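Local coordinates for cysteine synthase (Fusobacterium nucleatum subsp. nucleatum strain ATCC 25586, PDB 5XEM), which is a pyridoxal 5'-phosphate enzyme that produces hydrogen sulfide and probably makes L-cysteine from O-acetyl-L-serine and sulfide, at residues E56-G61 with K88-K93; G80-C85 with R109-E114. All coordinates share one frame; numbering follows the deposited sequence.

Interaction 1: residues E56-G61 with K88-K93. With CA (calcium ion), chain I; ACT (acetate ion), chain E.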
ATOM      1  N   GLU A  56      24.761  -2.023   2.825  1.00 13.42           N
ATOM      2  CA  GLU A  56      26.131  -1.525   2.989  1.00 14.45           C
ATOM      3  C   GLU A  56      26.797  -2.080   4.263  1.00 13.22           C
ATOM      4  O   GLU A  56      27.973  -2.451   4.225  1.00 14.24           O
ATOM      5  CB  GLU A  56      26.201   0.007   2.914  1.00 15.73           C
ATOM      6  CG  GLU A  56      25.921   0.621   1.527  1.00 17.29           C
ATOM      7  CD  GLU A  56      26.709  -0.027   0.396  1.00 19.87           C
ATOM      8  OE1 GLU A  56      27.917  -0.260   0.561  1.00 21.06           O
ATOM      9  OE2 GLU A  56      26.140  -0.312  -0.675  1.00 23.78           O
ATOM     10  N   ALA A  57      26.079  -2.167   5.387  1.00 12.42           N
ATOM     11  CA  ALA A  57      26.633  -2.703   6.637  1.00 12.11           C
ATOM     12  C   ALA A  57      26.922  -4.206   6.506  1.00 12.39           C
ATOM     13  O   ALA A  57      27.919  -4.719   7.038  1.00 12.60           O
ATOM     14  CB  ALA A  57      25.692  -2.439   7.826  1.00 11.90           C
ATOM     15  N   GLU A  58      26.090  -4.911   5.757  1.00 12.37           N
ATOM     16  CA  GLU A  58      26.385  -6.315   5.433  1.00 13.70           C
ATOM     17  C   GLU A  58      27.733  -6.443   4.740  1.00 14.13           C
ATOM     18  O   GLU A  58      28.586  -7.268   5.144  1.00 14.24           O
ATOM     19  CB  GLU A  58      25.280  -6.888   4.534  1.00 14.48           C
ATOM     20  CG  GLU A  58      24.017  -7.229   5.294  1.00 15.79           C
ATOM     21  CD  GLU A  58      22.895  -7.753   4.400  1.00 16.96           C
ATOM     22  OE1 GLU A  58      22.831  -7.353   3.225  1.00 19.91           O
ATOM     23  OE2 GLU A  58      22.101  -8.592   4.863  1.00 19.91           O
ATOM     24  N   LYS A  59      27.925  -5.637   3.706  1.00 14.96           N
ATOM     25  CA  LYS A  59      29.163  -5.666   2.915  1.00 16.75           C
ATOM     26  C   LYS A  59      30.376  -5.256   3.734  1.00 17.17           C
ATOM     27  O   LYS A  59      31.487  -5.795   3.525  1.00 15.78           O
ATOM     28  CB  LYS A  59      29.036  -4.764   1.697  1.00 18.82           C
ATOM     29  CG  LYS A  59      28.063  -5.231   0.626  1.00 21.06           C
ATOM     30  CD  LYS A  59      27.844  -4.059  -0.330  1.00 24.10           C
ATOM     31  CE  LYS A  59      26.942  -4.367  -1.508  1.00 27.63           C
ATOM     32  NZ  LYS A  59      25.641  -4.929  -1.059  1.00 31.28           N
ATOM     33  N   GLU A  60      30.167  -4.351   4.702  1.00 15.20           N
ATOM     34  CA  GLU A  60      31.220  -3.948   5.635  1.00 17.15           C
ATOM     35  C   GLU A  60      31.591  -5.015   6.650  1.00 16.45           C
ATOM     36  O   GLU A  60      32.631  -4.897   7.326  1.00 16.92           O
ATOM     37  CB  GLU A  60      30.810  -2.670   6.387  1.00 18.18           C
ATOM     38  CG  GLU A  60      30.692  -1.434   5.533  1.00 20.93           C
ATOM     39  CD  GLU A  60      32.054  -0.808   5.212  1.00 24.01           C
ATOM     40  OE1 GLU A  60      32.933  -1.519   4.679  1.00 28.19           O
ATOM     41  OE2 GLU A  60      32.246   0.387   5.506  1.00 22.36           O
ATOM     42  N   GLY A  61      30.741  -6.027   6.818  1.00 15.23           N
ATOM     43  CA  GLY A  61      30.945  -7.011   7.853  1.00 14.77           C
ATOM     44  C   GLY A  61      30.447  -6.588   9.214  1.00 15.50           C
ATOM     45  O   GLY A  61      30.803  -7.195  10.207  1.00 15.94           O
ATOM     46  N   LYS A  88      15.410 -11.128   5.590  1.00 13.11           N
ATOM     47  CA  LYS A  88      16.818 -11.500   5.873  1.00 13.28           C
ATOM     48  C   LYS A  88      17.047 -12.266   7.189  1.00 13.81           C
ATOM     49  O   LYS A  88      18.186 -12.681   7.491  1.00 14.44           O
ATOM     50  CB  LYS A  88      17.666 -10.220   5.850  1.00 13.97           C
ATOM     51  CG  LYS A  88      17.815  -9.594   4.469  1.00 15.27           C
ATOM     52  CD  LYS A  88      18.625  -8.303   4.534  1.00 16.87           C
ATOM     53  CE  LYS A  88      18.911  -7.743   3.134  1.00 17.39           C
ATOM     54  NZ  LYS A  88      20.018  -8.479   2.459  1.00 18.01           N
ATOM     55  N   ASN A  89      16.003 -12.423   7.990  1.00 13.76           N
ATOM     56  CA  ASN A  89      16.061 -13.100   9.295  1.00 15.14           C
ATOM     57  C   ASN A  89      16.992 -12.441  10.320  1.00 14.81           C
ATOM     58  O   ASN A  89      17.709 -13.136  11.044  1.00 13.77           O
ATOM     59  CB  ASN A  89      16.456 -14.575   9.117  1.00 16.88           C
ATOM     60  CG  ASN A  89      15.399 -15.359   8.387  1.00 19.68           C
ATOM     61  OD1 ASN A  89      14.238 -15.323   8.765  1.00 21.69           O
ATOM     62  ND2 ASN A  89      15.786 -16.039   7.316  1.00 22.96           N
ATOM     63  N   TYR A  90      17.021 -11.115  10.356  1.00 12.64           N
ATOM     64  CA  TYR A  90      17.739 -10.412  11.410  1.00 12.55           C
ATOM     65  C   TYR A  90      16.790 -10.008  12.519  1.00 12.50           C
ATOM     66  O   TYR A  90      15.666  -9.562  12.247  1.00 12.57           O
ATOM     67  CB  TYR A  90      18.407  -9.150  10.840  1.00 12.56           C
ATOM     68  CG  TYR A  90      19.433  -9.366   9.744  1.00 13.11           C
ATOM     69  CD1 TYR A  90      20.319 -10.416   9.791  1.00 14.56           C
ATOM     70  CD2 TYR A  90      19.569  -8.446   8.702  1.00 13.67           C
ATOM     71  CE1 TYR A  90      21.277 -10.592   8.806  1.00 15.95           C
ATOM     72  CE2 TYR A  90      20.534  -8.602   7.708  1.00 14.64           C
ATOM     73  CZ  TYR A  90      21.389  -9.686   7.778  1.00 15.25           C
ATOM     74  OH  TYR A  90      22.353  -9.891   6.828  1.00 17.44           O
ATOM     75  N   LYS A  91      17.259 -10.084  13.757  1.00 12.33           N
ATOM     76  CA  LYS A  91      16.508  -9.588  14.915  1.00 12.88           C
ATOM     77  C   LYS A  91      16.575  -8.055  14.954  1.00 12.63           C
ATOM     78  O   LYS A  91      17.674  -7.494  14.885  1.00 12.78           O
ATOM     79  CB  LYS A  91      17.086 -10.171  16.182  1.00 13.62           C
ATOM     80  CG  LYS A  91      16.430  -9.744  17.479  1.00 15.08           C
ATOM     81  CD  LYS A  91      17.091 -10.464  18.644  1.00 16.56           C
ATOM     82  CE  LYS A  91      16.739  -9.869  19.999  1.00 18.35           C
ATOM     83  NZ  LYS A  91      17.263 -10.704  21.113  1.00 20.43           N
ATOM     84  N   LEU A  92      15.412  -7.399  15.056  1.00 11.34           N
ATOM     85  CA  LEU A  92      15.290  -5.938  15.010  1.00 11.15           C
ATOM     86  C   LEU A  92      14.619  -5.467  16.310  1.00 10.99           C
ATOM     87  O   LEU A  92      13.638  -6.090  16.766  1.00 10.51           O
ATOM     88  CB  LEU A  92      14.420  -5.521  13.807  1.00 11.41           C
ATOM     89  CG  LEU A  92      14.120  -4.010  13.645  1.00 11.40           C
ATOM     90  CD1 LEU A  92      15.403  -3.213  13.375  1.00 10.70           C
ATOM     91  CD2 LEU A  92      13.093  -3.775  12.530  1.00 11.07           C
ATOM     92  N   LYS A  93      15.172  -4.417  16.907  1.00 11.09           N
ATOM     93  CA  LYS A  93      14.565  -3.685  18.011  1.00 12.45           C
ATOM     94  C   LYS A  93      14.430  -2.237  17.570  1.00 12.55           C
ATOM     95  O   LYS A  93      15.363  -1.667  17.012  1.00 12.26           O
ATOM     96  CB  LYS A  93      15.423  -3.776  19.279  1.00 13.71           C
ATOM     97  CG  LYS A  93      15.645  -5.174  19.817  1.00 15.60           C
ATOM     98  CD  LYS A  93      16.329  -5.118  21.174  1.00 18.63           C
ATOM     99  CE  LYS A  93      16.531  -6.519  21.722  1.00 20.99           C
ATOM    100  NZ  LYS A  93      16.740  -6.526  23.206  1.00 25.96           N
TER
HETATM  101 CA    CA I 507      34.179  -2.237   2.764  1.00 36.57          CA
HETATM  102  C   ACT E 503      12.393  -9.233  13.643  1.00 18.49           C
HETATM  103  O   ACT E 503      11.903 -10.405  13.645  1.00 18.86           O
HETATM  104  OXT ACT E 503      12.837  -8.747  14.715  1.00 15.85           O
HETATM  105  CH3 ACT E 503      12.431  -8.447  12.350  1.00 18.37           C
HETATM  106  O   HOH W   1      34.015  -4.690   3.517  1.00 24.59           O
HETATM  107  O   HOH W   2      34.408  -0.012   2.746  1.00 30.33           O
HETATM  108  O   HOH W   3      31.908  -2.403   1.770  1.00 23.31           O
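The hydroxyl of Tyr90 gives a hydrogen bond to Glu58 that is remarkably short, 2.4 Å from OH to OE2, a length that should be read with caution. Glu58 OE2 arrives at the edge of the phenol ring, in its plane, while the carboxylate as a whole is turned 79° from that ring. Lys88 NZ sits before both oxygens, on their syn lone pairs, in a bidentate salt bridge, 3.1 Å from Glu58 OE1 and 3.2 Å from Glu58 OE2. With chi2 of Glu58 at 178°, its extended chain carries the charge off the helix. Glutamate suits this place because OE2 can serve both partners, which together probably limit the carboxylate's rotation. The long chain of Lys88 reaches the carboxylate while its CB lies over a face of the Tyr90 ring, and tyrosine brings a hydroxyl donor on a rigid ring. Two residues on, Glu60 OE1 binds a calcium ion at 2.4 Å, with waters among its other ligands. Gly61 and Asn89 close their helices with Schellman motifs. The contact thus joins the last turn of helix 46-60 to the end of helix 76-88 and the link into strand 92-97, with Ile54 packed against both Lys88 and Tyr90.

Interaction 2: residues G80-C85 with R109-E114. With CA (calcium ion), chain G.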
ATOM      1  N   GLY A  80      10.233  -0.029   7.322  1.00  9.77           N
ATOM      2  CA  GLY A  80      11.130  -0.460   6.270  1.00 10.16           C
ATOM      3  C   GLY A  80      12.213  -1.432   6.740  1.00  9.73           C
ATOM      4  O   GLY A  80      12.473  -2.435   6.103  1.00  9.88           O
ATOM      5  N   LEU A  81      12.847  -1.128   7.855  1.00  9.65           N
ATOM      6  CA  LEU A  81      13.784  -2.051   8.489  1.00  9.73           C
ATOM      7  C   LEU A  81      13.129  -3.355   8.885  1.00  9.75           C
ATOM      8  O   LEU A  81      13.695  -4.412   8.660  1.00 10.43           O
ATOM      9  CB  LEU A  81      14.445  -1.414   9.713  1.00  9.78           C
ATOM     10  CG  LEU A  81      15.448  -0.313   9.429  1.00 10.40           C
ATOM     11  CD1 LEU A  81      15.789   0.426  10.720  1.00 10.21           C
ATOM     12  CD2 LEU A  81      16.702  -0.904   8.777  1.00 10.59           C
ATOM     13  N   ALA A  82      11.913  -3.287   9.409  1.00  9.54           N
ATOM     14  CA  ALA A  82      11.212  -4.501   9.858  1.00  9.68           C
ATOM     15  C   ALA A  82      10.945  -5.469   8.689  1.00  9.92           C
ATOM     16  O   ALA A  82      11.182  -6.667   8.788  1.00 10.13           O
ATOM     17  CB  ALA A  82       9.930  -4.129  10.575  1.00  9.58           C
ATOM     18  N   MET A  83      10.504  -4.917   7.566  1.00 10.99           N
ATOM     19  CA  MET A  83      10.163  -5.711   6.381  1.00 11.67           C
ATOM     20  C   MET A  83      11.437  -6.363   5.851  1.00 11.94           C
ATOM     21  O   MET A  83      11.470  -7.569   5.547  1.00 11.48           O
ATOM     22  CB  MET A  83       9.530  -4.813   5.337  1.00 12.50           C
ATOM     23  CG  MET A  83       9.233  -5.502   4.028  1.00 13.92           C
ATOM     24  SD  MET A  83       8.676  -4.343   2.767  1.00 16.01           S
ATOM     25  CE  MET A  83      10.224  -3.476   2.498  1.00 15.61           C
ATOM     26  N   ILE A  84      12.511  -5.580   5.753  1.00 12.02           N
ATOM     27  CA  ILE A  84      13.768  -6.118   5.245  1.00 12.49           C
ATOM     28  C   ILE A  84      14.378  -7.172   6.195  1.00 12.27           C
ATOM     29  O   ILE A  84      14.829  -8.235   5.749  1.00 11.83           O
ATOM     30  CB  ILE A  84      14.743  -5.003   4.922  1.00 13.48           C
ATOM     31  CG1 ILE A  84      14.229  -4.247   3.684  1.00 14.64           C
ATOM     32  CG2 ILE A  84      16.153  -5.573   4.713  1.00 14.19           C
ATOM     33  CD1 ILE A  84      14.813  -2.858   3.573  1.00 15.14           C
ATOM     34  N   CYS A  85      14.321  -6.902   7.492  1.00 11.88           N
ATOM     35  CA  CYS A  85      14.838  -7.849   8.499  1.00 11.75           C
ATOM     36  C   CYS A  85      14.009  -9.126   8.553  1.00 11.90           C
ATOM     37  O   CYS A  85      14.550 -10.212   8.820  1.00 11.18           O
ATOM     38  CB  CYS A  85      14.916  -7.206   9.867  1.00 11.78           C
ATOM     39  SG  CYS A  85      16.244  -5.978  10.006  1.00 12.41           S
ATOM     40  N   ARG A 109       5.241  -4.626  14.639  1.00 17.01           N
ATOM     41  CA  ARG A 109       5.138  -5.938  15.266  1.00 16.68           C
ATOM     42  C   ARG A 109       4.681  -7.046  14.295  1.00 15.17           C
ATOM     43  O   ARG A 109       5.125  -8.174  14.443  1.00 14.71           O
ATOM     44  CB  ARG A 109       4.234  -5.907  16.482  1.00 19.03           C
ATOM     45  CG  ARG A 109       4.884  -5.251  17.665  1.00 21.11           C
ATOM     46  CD  ARG A 109       3.882  -5.103  18.772  1.00 24.93           C
ATOM     47  NE  ARG A 109       4.475  -4.436  19.923  1.00 29.58           N
ATOM     48  CZ  ARG A 109       3.788  -3.982  20.969  1.00 31.86           C
ATOM     49  NH1 ARG A 109       2.459  -4.109  21.014  1.00 35.29           N
ATOM     50  NH2 ARG A 109       4.423  -3.396  21.965  1.00 33.78           N
ATOM     51  N   ALA A 110       3.849  -6.729  13.302  1.00 14.79           N
ATOM     52  CA  ALA A 110       3.425  -7.747  12.286  1.00 14.61           C
ATOM     53  C   ALA A 110       4.636  -8.379  11.572  1.00 14.29           C
ATOM     54  O   ALA A 110       4.611  -9.552  11.186  1.00 13.96           O
ATOM     55  CB  ALA A 110       2.498  -7.127  11.261  1.00 14.78           C
ATOM     56  N   TYR A 111       5.700  -7.590  11.388  1.00 14.45           N
ATOM     57  CA  TYR A 111       6.909  -8.077  10.763  1.00 14.36           C
ATOM     58  C   TYR A 111       7.866  -8.730  11.755  1.00 14.78           C
ATOM     59  O   TYR A 111       8.922  -9.173  11.360  1.00 14.11           O
ATOM     60  CB  TYR A 111       7.656  -6.952  10.057  1.00 14.96           C
ATOM     61  CG  TYR A 111       6.949  -6.365   8.862  1.00 15.63           C
ATOM     62  CD1 TYR A 111       6.802  -7.094   7.700  1.00 15.56           C
ATOM     63  CD2 TYR A 111       6.438  -5.065   8.901  1.00 16.58           C
ATOM     64  CE1 TYR A 111       6.159  -6.557   6.599  1.00 17.03           C
ATOM     65  CE2 TYR A 111       5.811  -4.515   7.794  1.00 17.21           C
ATOM     66  CZ  TYR A 111       5.685  -5.251   6.651  1.00 17.16           C
ATOM     67  OH  TYR A 111       5.041  -4.722   5.552  1.00 18.74           O
ATOM     68  N   GLY A 112       7.498  -8.810  13.028  1.00 14.97           N
ATOM     69  CA  GLY A 112       8.362  -9.457  14.038  1.00 14.86           C
ATOM     70  C   GLY A 112       9.179  -8.517  14.916  1.00 15.15           C
ATOM     71  O   GLY A 112       9.948  -8.986  15.761  1.00 14.96           O
ATOM     72  N   THR A 113       8.998  -7.212  14.768  1.00 15.24           N
ATOM     73  CA  THR A 113       9.831  -6.236  15.457  1.00 16.36           C
ATOM     74  C   THR A 113       9.518  -6.209  16.941  1.00 17.54           C
ATOM     75  O   THR A 113       8.357  -6.356  17.336  1.00 18.11           O
ATOM     76  CB  THR A 113       9.606  -4.819  14.898  1.00 17.50           C
ATOM     77  OG1 THR A 113       9.627  -4.859  13.476  1.00 16.87           O
ATOM     78  CG2 THR A 113      10.695  -3.836  15.394  1.00 16.91           C
ATOM     79  N   GLU A 114      10.541  -6.021  17.775  1.00 17.52           N
ATOM     80  CA  GLU A 114      10.306  -5.607  19.158  1.00 18.60           C
ATOM     81  C   GLU A 114      10.295  -4.081  19.234  1.00 18.86           C
ATOM     82  O   GLU A 114      11.262  -3.441  18.828  1.00 16.54           O
ATOM     83  CB  GLU A 114      11.381  -6.156  20.097  1.00 20.20           C
ATOM     84  CG  GLU A 114      11.095  -5.826  21.557  1.00 21.29           C
ATOM     85  CD  GLU A 114      12.259  -6.130  22.475  1.00 24.30           C
ATOM     86  OE1 GLU A 114      13.111  -6.971  22.121  1.00 23.43           O
ATOM     87  OE2 GLU A 114      12.317  -5.535  23.572  1.00 26.74           O
TER
HETATM   88 CA    CA G 505      11.732 -10.296  16.284  1.00 15.67          CA
HETATM   89  O   HOH W   4      10.173 -12.106  15.790  1.00 20.21           O
HETATM   90  O   HOH W   5      10.742 -10.484  18.458  1.00 18.75           O
HETATM   91  O   HOH W   6      12.944  -8.556  17.636  1.00 17.67           O
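Met83 sets its CG anti to the backbone N (chi1 176°), and Tyr111 sets its own anti to the carbonyl carbon (chi1 -67°); the two side chains therefore run side by side in the same direction. Met83 CB stands 4.2 Å from the centroid of the Tyr111 ring and 17° off the normal, a CH-pi contact over the face. Met83 CA sits above that ring too, nearer its rim, 3.9 Å from Tyr111 CD1; the flat ring suits its place by offering a face to this methylene and backbone CH. One residue earlier, Ala82 CB meets Tyr111 CB at 3.7 Å and comes unusually close, 3.0 Å, to Thr113 OG1, an approach that the small methyl suits. The threonine hydroxyl hydrogen-bonds to Met108 O, back in the last turns of helix 103-110, which satisfies this buried group. Between Tyr111 and Thr113 in sequence, Gly112 takes the positive phi of a Schellman motif, and its O binds a calcium ion at 2.3 Å. Gly264 of the second subunit packs on both Met83 and Tyr111, so this junction forms part of the contact between subunits. Helix 76-88, the helix of a beta-alpha-beta crossover, precedes strand 92-97 in the chain, and helix 103-110 follows it. No hydrogen bond spans the two segments: the turn after helix 103-110 packs on helix 76-88 by dispersion and CH-pi contacts, which depend on close shape fit rather than on charge.

Interaction 1 is a surface contact and interaction 2 a buried one, yet both use helix 76-88: its C-terminal end supplies Lys88, its middle Ala82 and Met83. Their segments alternate along the chain, and strand 92-97 ties them together. Leu92 packs its CD2 on Ala82 and its O probably accepts a hydrogen bond from Glu114 N, while Tyr90 N probably bonds to Cys85 O. Chemistry follows depth: near solvent, a carboxylate, a lysine and a phenol hydroxyl make directional polar bonds; inside, methyl, methylene and ring surfaces pack against one another. Each contact also lies near a calcium ion reached from the end of a helix.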